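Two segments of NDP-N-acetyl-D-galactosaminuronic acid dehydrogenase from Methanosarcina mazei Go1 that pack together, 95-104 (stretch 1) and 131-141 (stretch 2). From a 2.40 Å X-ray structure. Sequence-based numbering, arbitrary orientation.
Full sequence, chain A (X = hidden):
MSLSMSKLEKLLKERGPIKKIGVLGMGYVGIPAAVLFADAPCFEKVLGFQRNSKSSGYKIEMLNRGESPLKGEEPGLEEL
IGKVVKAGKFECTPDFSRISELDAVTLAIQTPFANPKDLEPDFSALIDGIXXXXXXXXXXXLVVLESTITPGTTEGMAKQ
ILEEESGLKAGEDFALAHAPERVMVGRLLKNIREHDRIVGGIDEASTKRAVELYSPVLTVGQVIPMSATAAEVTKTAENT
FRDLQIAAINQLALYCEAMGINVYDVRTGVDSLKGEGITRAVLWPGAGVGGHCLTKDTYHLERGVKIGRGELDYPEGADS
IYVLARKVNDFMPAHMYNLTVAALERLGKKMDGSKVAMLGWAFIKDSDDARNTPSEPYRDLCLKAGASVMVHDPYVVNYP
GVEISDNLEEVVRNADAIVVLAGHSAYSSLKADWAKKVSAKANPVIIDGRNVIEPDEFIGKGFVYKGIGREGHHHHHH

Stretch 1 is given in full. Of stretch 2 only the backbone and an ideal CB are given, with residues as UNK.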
ATOM      1  N   ASP A  95      23.500 -20.688  36.015  1.00 30.82           N
ATOM      2  CA  ASP A  95      23.704 -22.098  35.802  1.00 31.40           C
ATOM      3  C   ASP A  95      22.868 -22.667  34.628  1.00 31.21           C
ATOM      4  O   ASP A  95      21.785 -23.226  34.805  1.00 31.08           O
ATOM      5  CB  ASP A  95      23.435 -22.846  37.125  1.00 31.48           C
ATOM      6  CG  ASP A  95      23.689 -24.312  37.013  1.00 38.92           C
ATOM      7  OD1 ASP A  95      24.355 -24.696  36.013  1.00 31.35           O
ATOM      8  OD2 ASP A  95      23.239 -25.055  37.915  1.00 30.57           O
ATOM      9  N   PHE A  96      23.450 -22.571  33.439  1.00 31.16           N
ATOM     10  CA  PHE A  96      22.842 -22.984  32.183  1.00 29.86           C
ATOM     11  C   PHE A  96      22.497 -24.465  32.060  1.00 29.20           C
ATOM     12  O   PHE A  96      21.609 -24.856  31.253  1.00 26.71           O
ATOM     13  CB  PHE A  96      23.760 -22.594  31.074  1.00 29.03           C
ATOM     14  CG  PHE A  96      23.736 -21.151  30.777  1.00 35.96           C
ATOM     15  CD1 PHE A  96      22.936 -20.658  29.752  1.00 29.43           C
ATOM     16  CD2 PHE A  96      24.528 -20.263  31.497  1.00 29.47           C
ATOM     17  CE1 PHE A  96      22.933 -19.309  29.444  1.00 36.18           C
ATOM     18  CE2 PHE A  96      24.516 -18.907  31.195  1.00 35.87           C
ATOM     19  CZ  PHE A  96      23.717 -18.431  30.178  1.00 29.16           C
ATOM     20  N   SER A  97      23.192 -25.270  32.868  1.00 30.05           N
ATOM     21  CA  SER A  97      22.989 -26.720  32.931  1.00 31.21           C
ATOM     22  C   SER A  97      21.549 -27.041  33.255  1.00 32.44           C
ATOM     23  O   SER A  97      21.016 -28.046  32.798  1.00 33.78           O
ATOM     24  CB  SER A  97      23.944 -27.387  33.946  1.00 31.29           C
ATOM     25  OG  SER A  97      23.426 -27.331  35.264  1.00 26.10           O
ATOM     26  N   ARG A  98      20.922 -26.181  34.039  1.00 33.06           N
ATOM     27  CA  ARG A  98      19.498 -26.327  34.371  1.00 34.38           C
ATOM     28  C   ARG A  98      18.501 -26.130  33.209  1.00 33.41           C
ATOM     29  O   ARG A  98      17.283 -26.282  33.393  1.00 33.39           O
ATOM     30  CB  ARG A  98      19.112 -25.323  35.442  1.00 36.29           C
ATOM     31  CG  ARG A  98      19.819 -25.439  36.728  1.00 47.74           C
ATOM     32  CD  ARG A  98      18.812 -24.964  37.736  1.00 40.13           C
ATOM     33  NE  ARG A  98      19.408 -24.222  38.821  1.00 48.58           N
ATOM     34  CZ  ARG A  98      18.712 -23.513  39.703  1.00 42.68           C
ATOM     35  NH1 ARG A  98      17.367 -23.451  39.624  1.00 47.69           N
ATOM     36  NH2 ARG A  98      19.392 -22.883  40.675  1.00 49.01           N
ATOM     37  N   ILE A  99      18.988 -25.721  32.048  1.00 32.85           N
ATOM     38  CA  ILE A  99      18.168 -25.775  30.833  1.00 33.07           C
ATOM     39  C   ILE A  99      17.655 -27.216  30.737  1.00 33.68           C
ATOM     40  O   ILE A  99      16.476 -27.480  30.418  1.00 34.03           O
ATOM     41  CB  ILE A  99      18.995 -25.380  29.568  1.00 32.72           C
ATOM     42  CG1 ILE A  99      19.244 -23.860  29.540  1.00 20.89           C
ATOM     43  CG2 ILE A  99      18.332 -25.869  28.277  1.00 19.86           C
ATOM     44  CD1 ILE A  99      20.487 -23.499  28.738  1.00 32.19           C
ATOM     45  N   SER A 100      18.527 -28.150  31.092  1.00 33.46           N
ATOM     46  CA  SER A 100      18.128 -29.541  31.115  1.00 33.13           C
ATOM     47  C   SER A 100      16.803 -29.847  31.795  1.00 32.68           C
ATOM     48  O   SER A 100      16.140 -30.803  31.390  1.00 34.39           O
ATOM     49  CB  SER A 100      19.241 -30.443  31.607  1.00 32.89           C
ATOM     50  OG  SER A 100      20.075 -30.760  30.508  1.00 43.23           O
ATOM     51  N   GLU A 101      16.415 -29.070  32.804  1.00 31.04           N
ATOM     52  CA  GLU A 101      15.229 -29.414  33.585  1.00 31.83           C
ATOM     53  C   GLU A 101      13.920 -28.943  32.904  1.00 31.95           C
ATOM     54  O   GLU A 101      12.842 -29.164  33.435  1.00 32.87           O
ATOM     55  CB  GLU A 101      15.287 -28.781  34.992  1.00 33.42           C
ATOM     56  CG  GLU A 101      16.611 -28.926  35.820  1.00 42.23           C
ATOM     57  CD  GLU A 101      16.717 -27.892  36.979  1.00 34.91           C
ATOM     58  OE1 GLU A 101      17.512 -28.131  37.935  1.00 41.79           O
ATOM     59  OE2 GLU A 101      16.001 -26.857  36.933  1.00 41.49           O
ATOM     60  N   LEU A 102      14.002 -28.282  31.752  1.00 30.62           N
ATOM     61  CA  LEU A 102      12.842 -27.547  31.234  1.00 29.75           C
ATOM     62  C   LEU A 102      12.037 -28.233  30.167  1.00 27.66           C
ATOM     63  O   LEU A 102      12.546 -29.065  29.427  1.00 27.40           O
ATOM     64  CB  LEU A 102      13.256 -26.177  30.684  1.00 30.38           C
ATOM     65  CG  LEU A 102      14.231 -25.413  31.551  1.00 28.43           C
ATOM     66  CD1 LEU A 102      14.742 -24.221  30.772  1.00 30.89           C
ATOM     67  CD2 LEU A 102      13.503 -25.010  32.808  1.00 30.62           C
ATOM     68  N   ASP A 103      10.774 -27.830  30.101  1.00 27.09           N
ATOM     69  CA  ASP A 103       9.863 -28.136  28.983  1.00 25.98           C
ATOM     70  C   ASP A 103      10.071 -27.229  27.793  1.00 25.13           C
ATOM     71  O   ASP A 103       9.907 -27.674  26.646  1.00 24.17           O
ATOM     72  CB  ASP A 103       8.424 -28.024  29.442  1.00 26.04           C
ATOM     73  CG  ASP A 103       8.081 -29.075  30.462  1.00 30.98           C
ATOM     74  OD1 ASP A 103       7.562 -28.716  31.543  1.00 27.07           O
ATOM     75  OD2 ASP A 103       8.353 -30.262  30.173  1.00 26.73           O
ATOM     76  N   ALA A 104      10.374 -25.951  28.046  1.00 24.55           N
ATOM     77  CA  ALA A 104      10.688 -25.062  26.929  1.00 25.29           C
ATOM     78  C   ALA A 104      11.692 -24.008  27.306  1.00 25.20           C
ATOM     79  O   ALA A 104      11.729 -23.568  28.454  1.00 26.01           O
ATOM     80  CB  ALA A 104       9.417 -24.397  26.359  1.00 25.43           C
ATOM     81  N   UNK A 131      24.063 -22.017  21.423  1.00 30.79           N
ATOM     82  CA  UNK A 131      25.062 -22.971  21.897  1.00 29.59           C
ATOM     83  C   UNK A 131      24.723 -23.432  23.321  1.00 28.88           C
ATOM     84  O   UNK A 131      24.531 -24.620  23.573  1.00 28.32           O
ATOM     85  CB  UNK A 131      26.459 -22.349  21.854  1.00 29.59           C
ATOM     86  N   UNK A 132      24.589 -22.516  24.269  1.00 28.82           N
ATOM     87  CA  UNK A 132      24.249 -22.971  25.614  1.00 29.31           C
ATOM     88  C   UNK A 132      23.011 -23.852  25.653  1.00 30.39           C
ATOM     89  O   UNK A 132      23.020 -24.931  26.289  1.00 30.83           O
ATOM     90  CB  UNK A 132      24.040 -21.764  26.531  1.00 29.31           C
ATOM     91  N   UNK A 133      21.948 -23.396  24.977  1.00 29.33           N
ATOM     92  CA  UNK A 133      20.780 -24.246  24.755  1.00 27.80           C
ATOM     93  C   UNK A 133      21.133 -25.627  24.150  1.00 27.15           C
ATOM     94  O   UNK A 133      20.826 -26.665  24.756  1.00 26.56           O
ATOM     95  CB  UNK A 133      19.797 -23.519  23.834  1.00 27.80           C
ATOM     96  N   UNK A 134      21.766 -25.635  22.969  1.00 26.59           N
ATOM     97  CA  UNK A 134      22.140 -26.889  22.341  1.00 27.05           C
ATOM     98  C   UNK A 134      22.870 -27.787  23.334  1.00 28.97           C
ATOM     99  O   UNK A 134      22.591 -28.976  23.420  1.00 29.80           O
ATOM    100  CB  UNK A 134      23.012 -26.632  21.110  1.00 27.05           C
ATOM    101  N   UNK A 135      23.784 -27.188  24.099  1.00 29.99           N
ATOM    102  CA  UNK A 135      24.645 -27.873  25.032  1.00 31.23           C
ATOM    103  C   UNK A 135      23.862 -28.676  26.021  1.00 31.95           C
ATOM    104  O   UNK A 135      24.330 -29.728  26.454  1.00 32.43           O
ATOM    105  CB  UNK A 135      25.543 -26.875  25.765  1.00 31.23           C
ATOM    106  N   UNK A 136      22.672 -28.195  26.397  1.00 31.56           N
ATOM    107  CA  UNK A 136      21.937 -28.858  27.487  1.00 30.67           C
ATOM    108  C   UNK A 136      20.576 -29.427  27.035  1.00 28.78           C
ATOM    109  O   UNK A 136      19.815 -30.010  27.823  1.00 27.56           O
ATOM    110  CB  UNK A 136      21.719 -27.868  28.633  1.00 30.67           C
ATOM    111  N   UNK A 137      20.334 -29.298  25.734  1.00 27.64           N
ATOM    112  CA  UNK A 137      19.103 -29.761  25.100  1.00 26.64           C
ATOM    113  C   UNK A 137      18.789 -31.239  25.383  1.00 27.06           C
ATOM    114  O   UNK A 137      19.687 -32.105  25.305  1.00 28.05           O
ATOM    115  CB  UNK A 137      19.197 -29.541  23.589  1.00 26.64           C
ATOM    116  N   UNK A 138      17.517 -31.511  25.712  1.00 26.09           N
ATOM    117  CA  UNK A 138      17.025 -32.865  25.976  1.00 25.39           C
ATOM    118  C   UNK A 138      15.858 -33.176  25.046  1.00 25.76           C
ATOM    119  O   UNK A 138      15.223 -32.280  24.555  1.00 27.27           O
ATOM    120  CB  UNK A 138      16.601 -33.017  27.438  1.00 25.39           C
ATOM    121  N   UNK A 139      15.596 -34.459  24.777  1.00 25.19           N
ATOM    122  CA  UNK A 139      14.488 -34.894  23.919  1.00 25.19           C
ATOM    123  C   UNK A 139      13.143 -34.361  24.382  1.00 26.33           C
ATOM    124  O   UNK A 139      12.857 -34.402  25.581  1.00 27.59           O
ATOM    125  CB  UNK A 139      14.436 -36.422  23.866  1.00 25.19           C
ATOM    126  N   UNK A 140      12.315 -33.896  23.449  1.00 25.25           N
ATOM    127  CA  UNK A 140      11.009 -33.363  23.795  1.00 25.38           C
ATOM    128  C   UNK A 140      10.933 -31.911  24.264  1.00 25.20           C
ATOM    129  O   UNK A 140       9.862 -31.330  24.357  1.00 24.91           O
ATOM    130  CB  UNK A 140      10.415 -34.247  24.894  1.00 25.38           C
ATOM    131  N   UNK A 141      12.069 -31.322  24.574  1.00 25.13           N
ATOM    132  CA  UNK A 141      12.101 -29.901  24.862  1.00 25.05           C
ATOM    133  C   UNK A 141      11.639 -29.064  23.655  1.00 24.50           C
ATOM    134  O   UNK A 141      11.807 -29.483  22.494  1.00 24.79           O
ATOM    135  CB  UNK A 141      13.514 -29.490  25.281  1.00 25.05           C
TER

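At position 131, in the helix, the ideal CB has nothing of stretch 1 within 5.5 Å, and many side chains would serve. R131 makes no contact with stretch 1.

Position 132 points toward stretch 1: its ideal CB lies 3.6 Å from F96 CD1 and 4.5 Å from I99 CD1. With a ring so near, a side chain of small to medium size fits, apolar or polar. It is N132, whose side chain packs against the F96 ring; N132 O is 3.8 Å from I99 CD1.

At 133 CA-to-CB points away, yet the ideal CB is 5.0 Å from I99 CD1, so a compact aliphatic group could still reach that methyl. V133 does so, its CG2 4.3 Å from I99 CD1.

Positions 134 and 135 are likewise unconstrained and suit many residues; G134 and K135 make no contact.

Position 136 faces the 3-10 segment directly. Its ideal CB is 3.8 Å from both I99 CB and S100 OG, and 4.0 Å from F96 O, with S97 beyond. A flat ring or a long apolar chain would suit. Y136 (chi1 -66°, m) lays a ring face against S97: S97 CA sits 3.4 Å from the ring centroid, 6° off the normal, a CH-pi contact over the face. F96 CB packs 4.0 Å from Y136 CE2. Independently of side-chain identity, S100 OG donates a hydrogen bond to the backbone O of residue 136 (2.8 Å), pinning the end of the helix to the segment.

Position 137 is the first to leave helical phi/psi, and its CB points away; L137 makes no contact here.

At 138 CA-to-CB points toward stretch 1, with the ideal CB 4.6 Å from S100 O; many side chains, polar or long, would suit. K138 brings CG to 3.7 Å from S100 OG.

Position 139 is out of reach; phi -55° is compatible with proline, and P139 occupies it, second in a type II turn from 138 to 141.

At 140, phi/psi of 83/-13 would jam a CB against the preceding carbonyl O, which calls for glycine: G140.

Position 141 points sideways, its ideal CB 4.3 Å from both L102 O and D103 O. A long, unbranched apolar chain could run back toward I99. M141 places SD 3.2 Å from L102 O and 3.7 Å from I99 O, while its CA makes a CA-H...O contact with D103 O (3.6 Å).

Stretch 2 131-141: RNVGKYLKPGM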
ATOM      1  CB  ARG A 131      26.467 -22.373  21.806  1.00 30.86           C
ATOM      2  CG  ARG A 131      27.049 -22.237  20.350  1.00 49.89           C
ATOM      3  CD  ARG A 131      28.595 -22.455  20.291  1.00 34.59           C
ATOM      4  NE  ARG A 131      29.309 -21.881  19.137  1.00 49.92           N
ATOM      5  CZ  ARG A 131      29.846 -20.653  19.119  1.00 36.79           C
ATOM      6  NH1 ARG A 131      30.520 -20.220  18.049  1.00 50.88           N
ATOM      7  NH2 ARG A 131      29.712 -19.831  20.172  1.00 50.73           N
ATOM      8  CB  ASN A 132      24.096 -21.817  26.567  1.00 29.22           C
ATOM      9  CG  ASN A 132      25.399 -21.433  27.212  1.00 47.26           C
ATOM     10  OD1 ASN A 132      25.540 -20.298  27.630  1.00 30.23           O
ATOM     11  ND2 ASN A 132      26.359 -22.376  27.318  1.00 29.61           N
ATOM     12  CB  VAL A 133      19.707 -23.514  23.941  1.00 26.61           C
ATOM     13  CG1 VAL A 133      18.548 -24.459  23.553  1.00 22.82           C
ATOM     14  CG2 VAL A 133      19.202 -22.387  24.762  1.00 23.76           C
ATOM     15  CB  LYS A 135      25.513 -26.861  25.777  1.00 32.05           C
ATOM     16  CG  LYS A 135      26.564 -27.449  26.713  1.00 56.85           C
ATOM     17  CD  LYS A 135      27.936 -26.752  26.544  1.00 34.24           C
ATOM     18  CE  LYS A 135      27.876 -25.243  26.873  1.00 57.33           C
ATOM     19  NZ  LYS A 135      28.617 -24.383  25.881  1.00 36.27           N
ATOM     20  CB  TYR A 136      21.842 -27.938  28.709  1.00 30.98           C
ATOM     21  CG  TYR A 136      23.178 -27.648  29.360  1.00 38.44           C
ATOM     22  CD1 TYR A 136      23.856 -28.644  30.093  1.00 32.05           C
ATOM     23  CD2 TYR A 136      23.784 -26.392  29.245  1.00 31.39           C
ATOM     24  CE1 TYR A 136      25.099 -28.399  30.692  1.00 38.94           C
ATOM     25  CE2 TYR A 136      25.044 -26.134  29.853  1.00 38.96           C
ATOM     26  CZ  TYR A 136      25.684 -27.145  30.570  1.00 32.09           C
ATOM     27  OH  TYR A 136      26.896 -26.925  31.173  1.00 39.45           O
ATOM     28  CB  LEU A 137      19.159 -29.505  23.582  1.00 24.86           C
ATOM     29  CG  LEU A 137      17.868 -29.675  22.783  1.00 18.59           C
ATOM     30  CD1 LEU A 137      16.775 -28.726  23.296  1.00 23.53           C
ATOM     31  CD2 LEU A 137      18.160 -29.414  21.330  1.00 24.48           C
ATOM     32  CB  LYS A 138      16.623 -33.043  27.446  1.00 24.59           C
ATOM     33  CG  LYS A 138      17.766 -32.813  28.446  1.00 50.83           C
ATOM     34  CD  LYS A 138      18.519 -34.078  28.896  1.00 26.27           C
ATOM     35  CE  LYS A 138      19.817 -34.318  28.109  1.00 51.89           C
ATOM     36  NZ  LYS A 138      20.918 -34.896  28.944  1.00 26.84           N
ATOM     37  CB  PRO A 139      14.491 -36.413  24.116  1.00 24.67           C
ATOM     38  CG  PRO A 139      15.947 -36.741  24.432  1.00 19.84           C
ATOM     39  CD  PRO A 139      16.524 -35.566  25.124  1.00 23.94           C
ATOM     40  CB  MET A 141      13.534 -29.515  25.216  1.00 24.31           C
ATOM     41  CG  MET A 141      14.051 -30.263  26.447  1.00 44.72           C
ATOM     42  SD  MET A 141      15.082 -29.242  27.503  1.00 20.77           S
ATOM     43  CE  MET A 141      16.579 -29.216  26.605  1.00 45.20           C
TER
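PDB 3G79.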